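Local coordinates for amino acid adenylation domain-containing protein (Bacillus stratosphericus LAMA 585, PDB 6ULY) that probably activates a branched keto acid as its acyl adenylate, serving as the adenylation domain of a keto acid-selecting nonribosomal peptide synthetase module, at residues Thr33-Ser38 against Ile242-Asp247; Gln211-Leu216 against Ala265-Ala270. One frame throughout, in Å; residues are numbered along the deposited sequence.

Contact 1 (Thr33-Ser38 against Ile242-Asp247); sequences TYIVNS and IRARTD. With SO4 (sulfate ion), chain D; SO4 (sulfate ion), chain O.
Thr33 and Tyr34 pair in parallel with Ile242 and Arg243, joining strand 31-35 to strand 240-243 in the mixed sheet of the AMP-binding fold. Two backbone bonds make the ladder. Arg243 N gives its hydrogen to Thr33 O at 2.8 Å. Ile35 N reaches Arg243 O at 2.9 Å. CA-H...O contacts run alongside, from Ile242 CA to Thr33 O and from Tyr34 CA to Arg243 O.

The apolar contacts lie on the face carrying Thr33 and Ile242. These two side chains run side by side and point the same way, with Thr33 CB 3.9 Å from Ile242 CG1. The other branch of Ile242, CG2, is anti to its backbone N and meets Ile35 CG1 at 3.6 Å. Trp259 of helix 255-262 also packs on Ile35 and Ala244.

On the face of Tyr34 and Arg243, the ring atom Tyr34 CD1 lies 3.7 Å from Arg243 CB. The polar ends part: Tyr34 OH bonds to Gln44 OE1, and Arg243 NH2 to Met219 O.

A sulfate, probably from the crystallisation liquor, sits by Tyr34. The Arg245 guanidinium grips it with two N-H groups: NE holds sulfate O2 and NH2 holds O1, each at 3.0 Å.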
loop_
_atom_site.group_PDB
_atom_site.type_symbol
_atom_site.label_atom_id
_atom_site.label_comp_id
_atom_site.label_asym_id
_atom_site.label_seq_id
_atom_site.Cartn_x
_atom_site.Cartn_y
_atom_site.Cartn_z
ATOM N N THR A 33 20.670 32.339 -7.765
ATOM C CA THR A 33 19.822 33.522 -7.816
ATOM C C THR A 33 18.387 33.086 -7.566
ATOM O O THR A 33 17.842 32.275 -8.323
ATOM C CB THR A 33 19.938 34.245 -9.160
ATOM O OG1 THR A 33 21.270 34.109 -9.669
ATOM C CG2 THR A 33 19.630 35.717 -8.988
ATOM N N TYR A 34 17.786 33.618 -6.507
ATOM C CA TYR A 34 16.424 33.287 -6.115
ATOM C C TYR A 34 15.479 34.375 -6.607
ATOM O O TYR A 34 15.641 35.549 -6.257
ATOM C CB TYR A 34 16.332 33.138 -4.598
ATOM C CG TYR A 34 17.334 32.164 -4.037
ATOM C CD1 TYR A 34 17.052 30.805 -3.983
ATOM C CD2 TYR A 34 18.569 32.597 -3.571
ATOM C CE1 TYR A 34 17.963 29.908 -3.474
ATOM C CE2 TYR A 34 19.491 31.703 -3.058
ATOM C CZ TYR A 34 19.177 30.355 -3.015
ATOM O OH TYR A 34 20.078 29.450 -2.507
ATOM N N ILE A 35 14.497 33.985 -7.414
ATOM C CA ILE A 35 13.536 34.935 -7.960
ATOM C C ILE A 35 12.513 35.281 -6.888
ATOM O O ILE A 35 11.987 34.397 -6.201
ATOM C CB ILE A 35 12.854 34.365 -9.214
ATOM C CG1 ILE A 35 13.913 34.012 -10.262
ATOM C CG2 ILE A 35 11.827 35.366 -9.758
ATOM C CD1 ILE A 35 13.355 33.629 -11.621
ATOM N N VAL A 36 12.231 36.573 -6.740
ATOM C CA VAL A 36 11.187 37.054 -5.851
ATOM C C VAL A 36 9.970 37.535 -6.630
ATOM O O VAL A 36 8.833 37.247 -6.250
ATOM C CB VAL A 36 11.727 38.171 -4.930
ATOM C CG1 VAL A 36 10.624 38.696 -4.022
ATOM C CG2 VAL A 36 12.904 37.660 -4.107
ATOM N N ASN A 37 10.188 38.259 -7.722
ATOM C CA ASN A 37 9.113 38.704 -8.599
ATOM C C ASN A 37 9.741 39.132 -9.923
ATOM O O ASN A 37 10.935 38.914 -10.160
ATOM C CB ASN A 37 8.300 39.829 -7.948
ATOM C CG ASN A 37 9.160 41.003 -7.523
ATOM O OD1 ASN A 37 9.745 41.692 -8.358
ATOM N ND2 ASN A 37 9.234 41.242 -6.218
ATOM N N SER A 38 8.934 39.747 -10.791
ATOM C CA SER A 38 9.408 40.112 -12.122
ATOM C C SER A 38 10.551 41.120 -12.085
ATOM O O SER A 38 11.298 41.227 -13.065
ATOM C CB SER A 38 8.251 40.678 -12.947
ATOM O OG SER A 38 7.786 41.899 -12.395
ATOM N N ILE A 242 19.381 29.392 -11.264
ATOM C CA ILE A 242 18.329 30.295 -10.812
ATOM C C ILE A 242 17.189 29.458 -10.251
ATOM O O ILE A 242 16.694 28.542 -10.918
ATOM C CB ILE A 242 17.841 31.207 -11.951
ATOM C CG1 ILE A 242 18.942 32.192 -12.353
ATOM C CG2 ILE A 242 16.584 31.962 -11.546
ATOM C CD1 ILE A 242 19.661 31.821 -13.629
ATOM N N ARG A 243 16.770 29.782 -9.034
ATOM C CA ARG A 243 15.697 29.082 -8.345
ATOM C C ARG A 243 14.461 29.969 -8.296
ATOM O O ARG A 243 14.549 31.145 -7.924
ATOM C CB ARG A 243 16.127 28.690 -6.930
ATOM C CG ARG A 243 17.044 27.465 -6.860
ATOM C CD ARG A 243 16.340 26.183 -7.303
ATOM N NE ARG A 243 14.976 26.084 -6.788
ATOM C CZ ARG A 243 14.171 25.042 -6.974
ATOM N NH1 ARG A 243 14.584 23.981 -7.659
ATOM N NH2 ARG A 243 12.945 25.064 -6.468
ATOM N N ALA A 244 13.322 29.407 -8.688
ATOM C CA ALA A 244 12.028 30.056 -8.555
ATOM C C ALA A 244 11.127 29.215 -7.661
ATOM O O ALA A 244 11.340 28.012 -7.482
ATOM C CB ALA A 244 11.365 30.267 -9.923
ATOM N N ARG A 245 10.118 29.865 -7.090
ATOM C CA ARG A 245 9.157 29.165 -6.253
ATOM C C ARG A 245 8.157 28.414 -7.120
ATOM O O ARG A 245 7.667 28.936 -8.126
ATOM C CB ARG A 245 8.427 30.138 -5.330
ATOM C CG ARG A 245 9.329 30.788 -4.294
ATOM C CD ARG A 245 8.607 30.976 -2.966
ATOM N NE ARG A 245 9.437 31.668 -1.982
ATOM C CZ ARG A 245 9.074 31.903 -0.723
ATOM N NH1 ARG A 245 7.891 31.500 -0.282
ATOM N NH2 ARG A 245 9.898 32.543 0.097
ATOM N N THR A 246 7.875 27.171 -6.728
ATOM C CA THR A 246 6.918 26.357 -7.468
ATOM C C THR A 246 5.559 27.038 -7.541
ATOM O O THR A 246 4.908 27.035 -8.593
ATOM C CB THR A 246 6.786 24.985 -6.809
ATOM O OG1 THR A 246 8.090 24.450 -6.549
ATOM C CG2 THR A 246 6.005 24.027 -7.707
ATOM N N ASP A 247 5.114 27.627 -6.431
ATOM C CA ASP A 247 3.817 28.295 -6.414
ATOM C C ASP A 247 3.726 29.349 -7.508
ATOM O O ASP A 247 2.684 29.489 -8.160
ATOM C CB ASP A 247 3.579 28.929 -5.043
ATOM C CG ASP A 247 3.785 27.949 -3.905
ATOM O OD1 ASP A 247 4.907 27.410 -3.777
ATOM O OD2 ASP A 247 2.828 27.718 -3.138
HETATM S S SO4 D . 13.192 32.357 -1.792
HETATM O O1 SO4 D . 12.875 32.495 -0.392
HETATM O O2 SO4 D . 12.376 31.340 -2.403
HETATM O O3 SO4 D . 14.573 31.992 -1.925
HETATM O O4 SO4 D . 12.976 33.588 -2.478
HETATM S S SO4 O . 5.030 39.665 -10.811
HETATM O O1 SO4 O . 5.898 38.546 -11.045
HETATM O O2 SO4 O . 3.762 39.425 -11.437
HETATM O O3 SO4 O . 4.842 39.839 -9.398
HETATM O O4 SO4 O . 5.620 40.850 -11.364
#

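Contact 2 (Gln211-Leu216 against Ala265-Ala270); sequences QEDVSL and ATKTWA
Val214 O is gripped by two successive backbone N-H groups of the facing segment. Thr266 N comes at 2.8 Å, in the carbonyl plane and on a lone pair. Lys267 N comes at 3.1 Å, tilted 24° from that plane. Thr266 also turns its hydroxyl back: chi1 of 70° sets OG1 between its own N and carbonyl carbon, where it accepts Val214 N at 2.8 Å. Val214 thus has both its backbone N and O bonded to segment 265-270.

Farther along, the strands run parallel, their axes 20° apart. Leu216 N bonds to Lys267 O at 3.0 Å. Thr268 OG1 then donates to Leu216 O at 2.6 Å from above the carbonyl plane, and Trp256 NE1 bonds to the same hydroxyl.

Lys267 is extended beyond CG. It passes Ser215, with CE 3.5 Å from Ser215 CB, and crosses Asp213 at about a right angle. The salt bridge from NZ to Asp213 OD2 is long, at 3.9 Å; OD2 accepts a hydrogen bond from Thr210 N. NZ has a hydrogen bond to Asn234 OD1, and Phe209 adds a cation-pi contact. On the other face, Leu216 CB meets Ala265 CB at 3.9 Å.

The pair lies inside the sheet, between strands 240-243 and 297-301. Helix 224-237 packs on the Ser215 and Lys267 face, and helix 255-262 on Leu216.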
loop_
_atom_site.group_PDB
_atom_site.type_symbol
_atom_site.label_atom_id
_atom_site.label_comp_id
_atom_site.label_asym_id
_atom_site.label_seq_id
_atom_site.Cartn_x
_atom_site.Cartn_y
_atom_site.Cartn_z
ATOM N N GLN A 211 30.298 24.177 -16.609
ATOM C CA GLN A 211 30.247 25.321 -15.708
ATOM C C GLN A 211 29.627 26.548 -16.364
ATOM O O GLN A 211 29.267 27.495 -15.655
ATOM C CB GLN A 211 31.654 25.663 -15.212
ATOM C CG GLN A 211 31.695 26.796 -14.195
ATOM C CD GLN A 211 33.088 27.056 -13.653
ATOM O OE1 GLN A 211 33.537 28.201 -13.593
ATOM N NE2 GLN A 211 33.774 25.996 -13.243
ATOM N N GLU A 212 29.497 26.556 -17.689
ATOM C CA GLU A 212 28.918 27.686 -18.400
ATOM C C GLU A 212 27.406 27.595 -18.535
ATOM O O GLU A 212 26.785 28.548 -19.017
ATOM C CB GLU A 212 29.547 27.810 -19.792
ATOM C CG GLU A 212 30.702 28.807 -19.844
ATOM C CD GLU A 212 31.759 28.528 -18.791
ATOM O OE1 GLU A 212 32.292 27.399 -18.769
ATOM O OE2 GLU A 212 32.047 29.434 -17.976
ATOM N N ASP A 213 26.800 26.484 -18.123
ATOM C CA ASP A 213 25.349 26.377 -18.149
ATOM C C ASP A 213 24.720 27.460 -17.278
ATOM O O ASP A 213 25.300 27.907 -16.286
ATOM C CB ASP A 213 24.902 24.993 -17.658
ATOM C CG ASP A 213 25.336 23.865 -18.583
ATOM O OD1 ASP A 213 25.596 24.131 -19.774
ATOM O OD2 ASP A 213 25.401 22.702 -18.116
ATOM N N VAL A 214 23.520 27.884 -17.663
ATOM C CA VAL A 214 22.667 28.724 -16.827
ATOM C C VAL A 214 21.397 27.930 -16.539
ATOM O O VAL A 214 20.640 27.604 -17.462
ATOM C CB VAL A 214 22.346 30.070 -17.498
ATOM C CG1 VAL A 214 21.455 30.908 -16.593
ATOM C CG2 VAL A 214 23.638 30.826 -17.835
ATOM N N SER A 215 21.172 27.611 -15.269
ATOM C CA SER A 215 20.115 26.690 -14.879
ATOM C C SER A 215 18.926 27.435 -14.291
ATOM O O SER A 215 19.086 28.347 -13.475
ATOM C CB SER A 215 20.634 25.672 -13.862
ATOM O OG SER A 215 19.643 24.699 -13.582
ATOM N N LEU A 216 17.729 27.027 -14.708
ATOM C CA LEU A 216 16.478 27.543 -14.164
ATOM C C LEU A 216 15.631 26.374 -13.683
ATOM O O LEU A 216 15.345 25.453 -14.456
ATOM C CB LEU A 216 15.713 28.357 -15.213
ATOM C CG LEU A 216 14.324 28.832 -14.787
ATOM C CD1 LEU A 216 14.392 29.757 -13.583
ATOM C CD2 LEU A 216 13.638 29.509 -15.953
ATOM N N ALA A 265 18.479 31.416 -19.631
ATOM C CA ALA A 265 18.715 30.061 -19.155
ATOM C C ALA A 265 19.083 29.144 -20.312
ATOM O O ALA A 265 18.512 29.228 -21.402
ATOM C CB ALA A 265 17.475 29.528 -18.436
ATOM N N THR A 266 20.060 28.271 -20.070
ATOM C CA THR A 266 20.446 27.265 -21.048
ATOM C C THR A 266 19.833 25.899 -20.768
ATOM O O THR A 266 19.773 25.064 -21.678
ATOM C CB THR A 266 21.975 27.132 -21.101
ATOM O OG1 THR A 266 22.453 26.518 -19.897
ATOM C CG2 THR A 266 22.624 28.515 -21.254
ATOM N N LYS A 267 19.361 25.656 -19.547
ATOM C CA LYS A 267 18.745 24.376 -19.227
ATOM C C LYS A 267 17.680 24.580 -18.161
ATOM O O LYS A 267 17.762 25.502 -17.345
ATOM C CB LYS A 267 19.779 23.348 -18.748
ATOM C CG LYS A 267 20.443 23.703 -17.429
ATOM C CD LYS A 267 21.479 22.662 -17.020
ATOM C CE LYS A 267 21.989 22.935 -15.615
ATOM N NZ LYS A 267 22.984 21.942 -15.157
ATOM N N THR A 268 16.686 23.694 -18.180
ATOM C CA THR A 268 15.575 23.712 -17.238
ATOM C C THR A 268 14.884 22.358 -17.340
ATOM O O THR A 268 15.237 21.527 -18.181
ATOM C CB THR A 268 14.613 24.871 -17.532
ATOM O OG1 THR A 268 13.684 25.021 -16.453
ATOM C CG2 THR A 268 13.849 24.632 -18.827
ATOM N N TRP A 269 13.897 22.135 -16.475
ATOM C CA TRP A 269 13.144 20.889 -16.538
ATOM C C TRP A 269 11.781 21.064 -15.890
ATOM O O TRP A 269 11.531 22.026 -15.158
ATOM C CB TRP A 269 13.893 19.742 -15.852
ATOM C CG TRP A 269 13.714 19.699 -14.369
ATOM C CD1 TRP A 269 14.301 20.512 -13.445
ATOM C CD2 TRP A 269 12.907 18.773 -13.634
ATOM N NE1 TRP A 269 13.904 20.156 -12.179
ATOM C CE2 TRP A 269 13.050 19.087 -12.269
ATOM C CE3 TRP A 269 12.076 17.708 -13.998
ATOM C CZ2 TRP A 269 12.388 18.380 -11.269
ATOM C CZ3 TRP A 269 11.424 17.009 -13.005
ATOM C CH2 TRP A 269 11.581 17.348 -11.657
ATOM N N ALA A 270 10.908 20.100 -16.162
ATOM C CA ALA A 270 9.592 20.014 -15.547
ATOM C C ALA A 270 8.964 18.682 -15.951
ATOM O O ALA A 270 9.360 18.092 -16.962
ATOM C CB ALA A 270 8.691 21.182 -15.981
#

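How the contacts relate
Contacts 1 and 2 belong to one mixed sheet, and their centres are 14 Å apart. Across it the strands run 31-35, 240-243, 214-217, 267-270, all parallel. Contact 1 joins the first two and contact 2 the last two. The middle pair ties them together: Ile242 N probably bonds to Ser215 O, and Ile242 packs on Val214 and Leu216. Along the chain the segments alternate, 33-38, 211-216, 242-247, 265-270, so the sheet gathers distant parts of the AMP-binding region. Contact 2 lies nearer the bound keto acyl adenylate: the side chain of Trp269 is about 5 Å from it, that of Arg243 about 12 Å.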